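PDB 2GP4: 6-phosphogluconate dehydratase from Shewanella oneidensis, which catalyses the dehydration of 6-phosphogluconate to 2-dehydro-3-deoxy-6-phosphogluconate, probably as a step of the Entner-Doudoroff pathway, and is seen here without its iron-sulfur cluster. Local coordinates for residues G319-T324 with A541-T546; M325-A330 with D341-L346; A313-G318 with G438-L443. All coordinates share one frame; numbering follows the deposited sequence.

Contact 1 (G319-T324 with A541-T546)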
# COMPACT_ATOMS: atom_id res chain seq x y z
N GLY A 319 -0.70 4.15 6.79
CA GLY A 319 -1.39 3.71 5.60
C GLY A 319 -1.84 2.27 5.64
O GLY A 319 -1.47 1.51 6.54
N SER A 320 -2.64 1.89 4.64
CA SER A 320 -3.26 0.58 4.58
C SER A 320 -2.25 -0.56 4.52
O SER A 320 -1.21 -0.44 3.86
CB SER A 320 -4.18 0.52 3.36
OG SER A 320 -4.83 -0.73 3.28
N THR A 321 -2.56 -1.66 5.20
CA THR A 321 -1.73 -2.86 5.15
C THR A 321 -1.85 -3.55 3.81
O THR A 321 -1.08 -4.46 3.51
CB THR A 321 -2.06 -3.86 6.27
OG1 THR A 321 -3.47 -4.14 6.27
CG2 THR A 321 -1.64 -3.32 7.61
N ASN A 322 -2.82 -3.12 3.01
CA ASN A 322 -2.93 -3.58 1.62
C ASN A 322 -1.73 -3.13 0.78
O ASN A 322 -1.26 -3.86 -0.08
CB ASN A 322 -4.24 -3.11 0.98
CG ASN A 322 -5.46 -3.80 1.56
OD1 ASN A 322 -5.38 -4.92 2.09
ND2 ASN A 322 -6.61 -3.15 1.46
N LEU A 323 -1.24 -1.93 1.07
CA LEU A 323 -0.12 -1.37 0.31
C LEU A 323 1.19 -2.11 0.52
O LEU A 323 2.11 -1.96 -0.27
CB LEU A 323 0.07 0.12 0.61
CG LEU A 323 -0.37 1.08 -0.49
CD1 LEU A 323 -1.78 1.57 -0.24
CD2 LEU A 323 0.60 2.25 -0.55
N THR A 324 1.26 -2.92 1.57
CA THR A 324 2.45 -3.73 1.80
C THR A 324 2.61 -4.75 0.67
O THR A 324 3.72 -4.97 0.19
CB THR A 324 2.42 -4.46 3.18
OG1 THR A 324 1.32 -5.37 3.23
CG2 THR A 324 2.30 -3.46 4.33
N ALA A 541 -4.87 -8.57 15.52
CA ALA A 541 -5.23 -9.37 14.35
C ALA A 541 -4.00 -9.83 13.57
O ALA A 541 -3.26 -9.01 13.03
CB ALA A 541 -6.18 -8.59 13.45
N ALA A 542 -3.76 -11.13 13.55
CA ALA A 542 -2.73 -11.71 12.70
C ALA A 542 -3.32 -11.95 11.32
O ALA A 542 -4.24 -12.76 11.17
CB ALA A 542 -2.20 -12.99 13.30
N ILE A 543 -2.82 -11.22 10.32
CA ILE A 543 -3.40 -11.21 8.97
C ILE A 543 -2.39 -11.62 7.90
O ILE A 543 -1.18 -11.61 8.15
CB ILE A 543 -4.01 -9.81 8.61
CG1 ILE A 543 -2.94 -8.72 8.62
CG2 ILE A 543 -5.16 -9.45 9.56
CD1 ILE A 543 -3.37 -7.40 7.99
N HIS A 544 -2.88 -11.99 6.72
CA HIS A 544 -2.02 -12.43 5.60
C HIS A 544 -1.25 -13.72 5.95
O HIS A 544 -0.23 -14.01 5.32
CB HIS A 544 -1.04 -11.32 5.17
CG HIS A 544 -1.70 -10.02 4.82
ND1 HIS A 544 -1.03 -8.99 4.20
CD2 HIS A 544 -2.97 -9.58 5.02
CE1 HIS A 544 -1.85 -7.98 4.02
NE2 HIS A 544 -3.04 -8.31 4.51
N LEU A 545 -1.75 -14.47 6.93
CA LEU A 545 -1.13 -15.74 7.33
C LEU A 545 -0.79 -16.62 6.12
O LEU A 545 -1.61 -16.82 5.22
CB LEU A 545 -2.00 -16.52 8.33
CG LEU A 545 -1.36 -17.79 8.91
CD1 LEU A 545 -0.01 -17.50 9.58
CD2 LEU A 545 -2.29 -18.49 9.89
N THR A 546 0.43 -17.13 6.15
CA THR A 546 1.02 -17.84 5.03
C THR A 546 1.90 -18.96 5.58
O THR A 546 2.65 -18.74 6.55
CB THR A 546 1.83 -16.86 4.15
OG1 THR A 546 0.98 -15.79 3.72
CG2 THR A 546 2.41 -17.56 2.91
O HOH W 1 -4.40 -5.75 4.46
O HOH W 2 1.76 -8.26 2.92

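Contact 2 (M325-A330 with D341-L346)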
# COMPACT_ATOMS: atom_id res chain seq x y z
N MSE A 325 1.50 -5.33 0.22
CA MSE A 325 1.52 -6.29 -0.89
C MSE A 325 1.88 -5.62 -2.22
O MSE A 325 2.65 -6.17 -3.01
CB MSE A 325 0.17 -7.00 -1.02
CG MSE A 325 -0.05 -8.13 -0.04
SE MSE A 325 -1.86 -8.87 -0.25
CE MSE A 325 -2.86 -7.29 0.35
N HIS A 326 1.31 -4.44 -2.46
CA HIS A 326 1.50 -3.72 -3.71
C HIS A 326 2.90 -3.13 -3.86
O HIS A 326 3.44 -3.09 -4.96
CB HIS A 326 0.45 -2.61 -3.87
CG HIS A 326 -0.96 -3.08 -3.76
ND1 HIS A 326 -1.39 -4.28 -4.30
CD2 HIS A 326 -2.05 -2.51 -3.20
CE1 HIS A 326 -2.68 -4.43 -4.05
NE2 HIS A 326 -3.11 -3.37 -3.39
N ILE A 327 3.47 -2.66 -2.75
CA ILE A 327 4.84 -2.16 -2.75
C ILE A 327 5.80 -3.29 -3.12
O ILE A 327 6.71 -3.09 -3.92
CB ILE A 327 5.24 -1.55 -1.37
CG1 ILE A 327 4.47 -0.24 -1.11
CG2 ILE A 327 6.77 -1.35 -1.25
CD1 ILE A 327 4.77 0.39 0.26
N VAL A 328 5.56 -4.46 -2.55
CA VAL A 328 6.38 -5.66 -2.79
C VAL A 328 6.22 -6.16 -4.24
O VAL A 328 7.21 -6.57 -4.86
CB VAL A 328 6.04 -6.78 -1.76
CG1 VAL A 328 6.68 -8.11 -2.14
CG2 VAL A 328 6.46 -6.37 -0.38
N ALA A 329 5.00 -6.11 -4.76
CA ALA A 329 4.73 -6.49 -6.14
C ALA A 329 5.33 -5.51 -7.15
O ALA A 329 5.86 -5.92 -8.19
CB ALA A 329 3.23 -6.64 -6.38
N ALA A 330 5.24 -4.22 -6.84
CA ALA A 330 5.83 -3.19 -7.70
C ALA A 330 7.34 -3.33 -7.73
O ALA A 330 7.94 -3.32 -8.80
CB ALA A 330 5.42 -1.79 -7.25
N ASP A 341 10.40 -8.80 6.93
CA ASP A 341 11.48 -8.39 7.83
C ASP A 341 11.87 -6.93 7.57
O ASP A 341 12.20 -6.20 8.50
CB ASP A 341 12.71 -9.28 7.67
CG ASP A 341 12.41 -10.74 7.89
OD1 ASP A 341 12.25 -11.47 6.88
OD2 ASP A 341 12.34 -11.18 9.05
N ASP A 342 11.82 -6.51 6.30
CA ASP A 342 12.07 -5.12 5.95
C ASP A 342 11.02 -4.21 6.58
O ASP A 342 11.37 -3.22 7.20
CB ASP A 342 12.10 -4.92 4.44
CG ASP A 342 13.09 -5.83 3.73
OD1 ASP A 342 14.15 -6.16 4.31
OD2 ASP A 342 12.80 -6.22 2.58
N PHE A 343 9.74 -4.56 6.42
CA PHE A 343 8.64 -3.73 6.91
C PHE A 343 8.67 -3.59 8.43
O PHE A 343 8.56 -2.49 8.96
CB PHE A 343 7.29 -4.30 6.46
CG PHE A 343 6.92 -3.96 5.05
CD1 PHE A 343 6.24 -2.78 4.75
CD2 PHE A 343 7.25 -4.82 4.01
CE1 PHE A 343 5.90 -2.46 3.45
CE2 PHE A 343 6.91 -4.51 2.70
CZ PHE A 343 6.24 -3.32 2.42
N SER A 344 8.83 -4.73 9.11
CA SER A 344 8.78 -4.83 10.56
C SER A 344 9.93 -4.07 11.21
O SER A 344 9.74 -3.38 12.21
CB SER A 344 8.79 -6.31 10.97
OG SER A 344 8.63 -6.48 12.37
N GLU A 345 11.13 -4.19 10.63
CA GLU A 345 12.31 -3.53 11.18
C GLU A 345 12.36 -2.03 10.86
O GLU A 345 12.86 -1.24 11.66
CB GLU A 345 13.60 -4.27 10.76
CG GLU A 345 13.74 -5.61 11.48
CD GLU A 345 14.75 -6.58 10.87
OE1 GLU A 345 15.55 -6.17 10.00
OE2 GLU A 345 14.74 -7.76 11.29
N LEU A 346 11.81 -1.65 9.70
CA LEU A 346 11.67 -0.23 9.36
C LEU A 346 10.65 0.44 10.27
O LEU A 346 10.87 1.57 10.73
CB LEU A 346 11.25 -0.04 7.90
CG LEU A 346 12.37 -0.22 6.87
CD1 LEU A 346 11.79 -0.26 5.47
CD2 LEU A 346 13.44 0.86 7.00

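Contact 3 (A313-G318 with G438-L443)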
# COMPACT_ATOMS: atom_id res chain seq x y z
N ALA A 313 7.12 6.22 4.25
CA ALA A 313 5.99 7.14 4.10
C ALA A 313 4.67 6.43 4.38
O ALA A 313 3.78 7.01 5.01
CB ALA A 313 5.98 7.73 2.71
N LEU A 314 4.55 5.20 3.90
CA LEU A 314 3.43 4.33 4.25
C LEU A 314 3.33 4.15 5.77
O LEU A 314 2.23 4.19 6.32
CB LEU A 314 3.59 2.97 3.56
CG LEU A 314 2.49 1.90 3.60
CD1 LEU A 314 2.58 1.03 4.86
CD2 LEU A 314 1.10 2.49 3.42
N LEU A 315 4.47 3.98 6.43
CA LEU A 315 4.52 3.79 7.88
C LEU A 315 4.26 5.08 8.66
O LEU A 315 3.50 5.08 9.63
CB LEU A 315 5.86 3.16 8.30
CG LEU A 315 6.11 1.70 7.89
CD1 LEU A 315 7.60 1.38 7.89
CD2 LEU A 315 5.35 0.72 8.79
N ALA A 316 4.87 6.19 8.23
CA ALA A 316 4.69 7.49 8.89
C ALA A 316 3.27 8.06 8.75
O ALA A 316 2.85 8.90 9.56
CB ALA A 316 5.74 8.51 8.39
N THR A 317 2.54 7.61 7.73
CA THR A 317 1.19 8.10 7.50
C THR A 317 0.09 7.16 8.00
O THR A 317 -1.09 7.48 7.88
CB THR A 317 0.93 8.41 6.00
OG1 THR A 317 1.12 7.22 5.23
CG2 THR A 317 1.87 9.52 5.50
N GLY A 318 0.47 6.02 8.55
CA GLY A 318 -0.48 5.02 9.04
C GLY A 318 -1.33 4.43 7.93
O GLY A 318 -2.53 4.22 8.09
N GLY A 438 5.93 2.71 13.54
CA GLY A 438 4.85 2.50 12.58
C GLY A 438 3.83 1.42 12.92
O GLY A 438 2.84 1.24 12.20
N GLY A 439 4.08 0.68 14.00
CA GLY A 439 3.14 -0.35 14.46
C GLY A 439 2.94 -1.56 13.56
O GLY A 439 2.00 -2.33 13.77
N LEU A 440 3.81 -1.75 12.57
CA LEU A 440 3.72 -2.91 11.68
C LEU A 440 4.73 -3.98 12.10
O LEU A 440 5.93 -3.81 11.91
CB LEU A 440 3.99 -2.51 10.23
CG LEU A 440 3.14 -3.03 9.06
CD1 LEU A 440 3.94 -2.94 7.78
CD2 LEU A 440 2.60 -4.45 9.26
N LYS A 441 4.24 -5.08 12.66
CA LYS A 441 5.12 -6.15 13.14
C LYS A 441 4.95 -7.49 12.42
O LYS A 441 3.83 -7.88 12.05
CB LYS A 441 4.97 -6.37 14.66
CG LYS A 441 5.40 -5.18 15.55
CD LYS A 441 6.69 -4.50 15.08
CE LYS A 441 7.92 -5.35 15.37
NZ LYS A 441 9.14 -4.73 14.80
N LEU A 442 6.06 -8.19 12.25
CA LEU A 442 6.05 -9.54 11.72
C LEU A 442 5.77 -10.55 12.83
O LEU A 442 6.29 -10.43 13.94
CB LEU A 442 7.41 -9.85 11.06
CG LEU A 442 7.76 -11.27 10.62
CD1 LEU A 442 6.86 -11.78 9.49
CD2 LEU A 442 9.21 -11.31 10.23
N LEU A 443 4.93 -11.54 12.54
CA LEU A 443 4.71 -12.65 13.46
C LEU A 443 5.23 -13.95 12.84
O LEU A 443 4.92 -14.24 11.68
CB LEU A 443 3.24 -12.76 13.86
CG LEU A 443 2.59 -11.53 14.53
CD1 LEU A 443 1.07 -11.65 14.53
CD2 LEU A 443 3.10 -11.28 15.95
O HOH W 3 2.19 3.00 10.26

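Contact 1 (G319-T324 with A541-T546)
The His544 imidazole puts its CE1 corner against Thr321, with His544 CE1 3.6 Å from Thr321 O. This oxygen and Thr324 OG1 both lie at the ring edge, near its plane. Each ring nitrogen is linked to 319-324 through a water in that plane. Water 1 lies 2.9 Å from His544 NE2 and also binds Thr321 OG1 and Asn322 OD1. Water 2 lies 3.2 Å from His544 ND1 and donates to Thr324 OG1. The two water bridges probably limit how the ring can turn. The contact joins the start of helix 322-333 to strand 541-546, which lies between strands 448-453 and 524-528 in the mixed sheet. Ser320 OG accepts from Asn322 N at 3.1 Å, a capping bond. With chi1 at 63°, Thr324 OG1 turns back along the helix and donates to Thr321 O at 2.6 Å, tilted from the carbonyl plane. A valine at Thr324 would probably leave Thr321 O without this donor and water 2 without one acceptor, so the imidazole would be less firmly fixed. Beside the ring, Thr321 and Ile543 meet tip to tip, with Thr321 OG1 3.7 Å from Ile543 CD1.

Contact 2 (M325-A330 with D341-L346)
Asp342 OD2, gripped by Asn339 N and by Arg35 NH2, belongs to the residue just before Phe343, whose ring crosses to Val328 and Ile327. The two segments lie on consecutive helices, 322-333 and 340-347, and form a helix-loop-helix unit with a short connection. The other carboxylate oxygen, Asp342 OD1, pairs with Arg31, so the two arginines tie this unit to helix 23-51. The contact itself is apolar and buried. Phe343 supplies more than half of the surface covered. Its side chain sets out toward 325-330, and chi1 of -80° sets CG anti to the carbonyl carbon, so the ring extends to the other helix. Val328 meets the ring at its edge, near the ring plane. Its CG2 methyl, the branch beside the backbone N, is 3.6 Å from Phe343 CE2. Ile327 approaches at a slant with its CG2 methyl. The main chains stay well apart here, with Val328 CA 10.1 Å from Phe343 CA. The Phe343 side chain spans the distance between the backbones. Ile311 of helix 304-316 touches both Ile327 and Phe343, so a third helix borders the same apolar patch. Within each segment regular helical bonds hold the backbone, such as Ala330 N to His326 O at 2.8 Å and Leu346 N to Asp342 O at 3.0 Å. Phe343 CZ takes part in both side-chain contacts. It lies 4.1 Å from Val328 CG2 and 4.2 Å from Ile327 CG2.

Contact 3 (A313-G318 with G438-L443)
Leu315 has the largest buried surface here, followed by Gly438 and Leu440. The Leu315 side chain does its touching with one branch. Its CD2 methyl lies 3.8 Å from Leu440 CB and 4.1 Å from Leu440 CD1. The two leucine side chains cross at about a right angle. With chi1 of -69°, Leu315 CG sits beside the backbone N, and the end of the side chain comes nearer to 438-443 than its first bond would suggest. Gly438 passes close to the Leu315 backbone, its CA 4.1 Å from Leu315 O. A beta carbon at Gly438 would point at the leucine and would fall 2.8 Å from Leu315 CD2, so the lack of a side chain lets the two backbone segments come this near. Water 3 bridges the same pair. It donates to Leu315 O at 2.5 Å and to Gly438 O at 2.7 Å, joining two backbone carbonyls that could not bond to each other directly.

The contact sets the C-terminal end of helix 304-316 against the start of strand 440-445, an outermost strand of the mixed sheet. The helix ends in a Schellman motif. Gly318 takes a positive phi of 64°, and its N makes a weak bond to Leu315 O, the carbonyl that also receives water 3. Gly319 N probably bonds to Leu314 O, the second bond of the motif. Thr317 OG1 donates back to Ala313 O at 2.7 Å, tilted from the carbonyl plane. On the strand side, Leu440 also touches Thr324 of helix 322-333. Ser347 holds the turn into the strand, with its OG bonded to Leu440 N and its backbone bonded to Gly438.

In the fold
Following the chain from the N terminus, helix 304-316 ends in 313-318 and leads through 319-324 into helix 322-333. Contact 2 closes the shortest loop, between this helix and helix 340-347. It is nested inside the loops closed by contacts 1 and 3. The chain next reaches 438-443, where contact 3 closes, and much later 541-546, where contact 1 closes. Contacts 1 and 3 cross, because their segments alternate along the chain. Both join helical parts of the N-terminal family region to one mixed sheet of the C-terminal region. Phe343 of contact 2 also packs on Leu440 of contact 3 and on the backbone of Thr324 in contact 1.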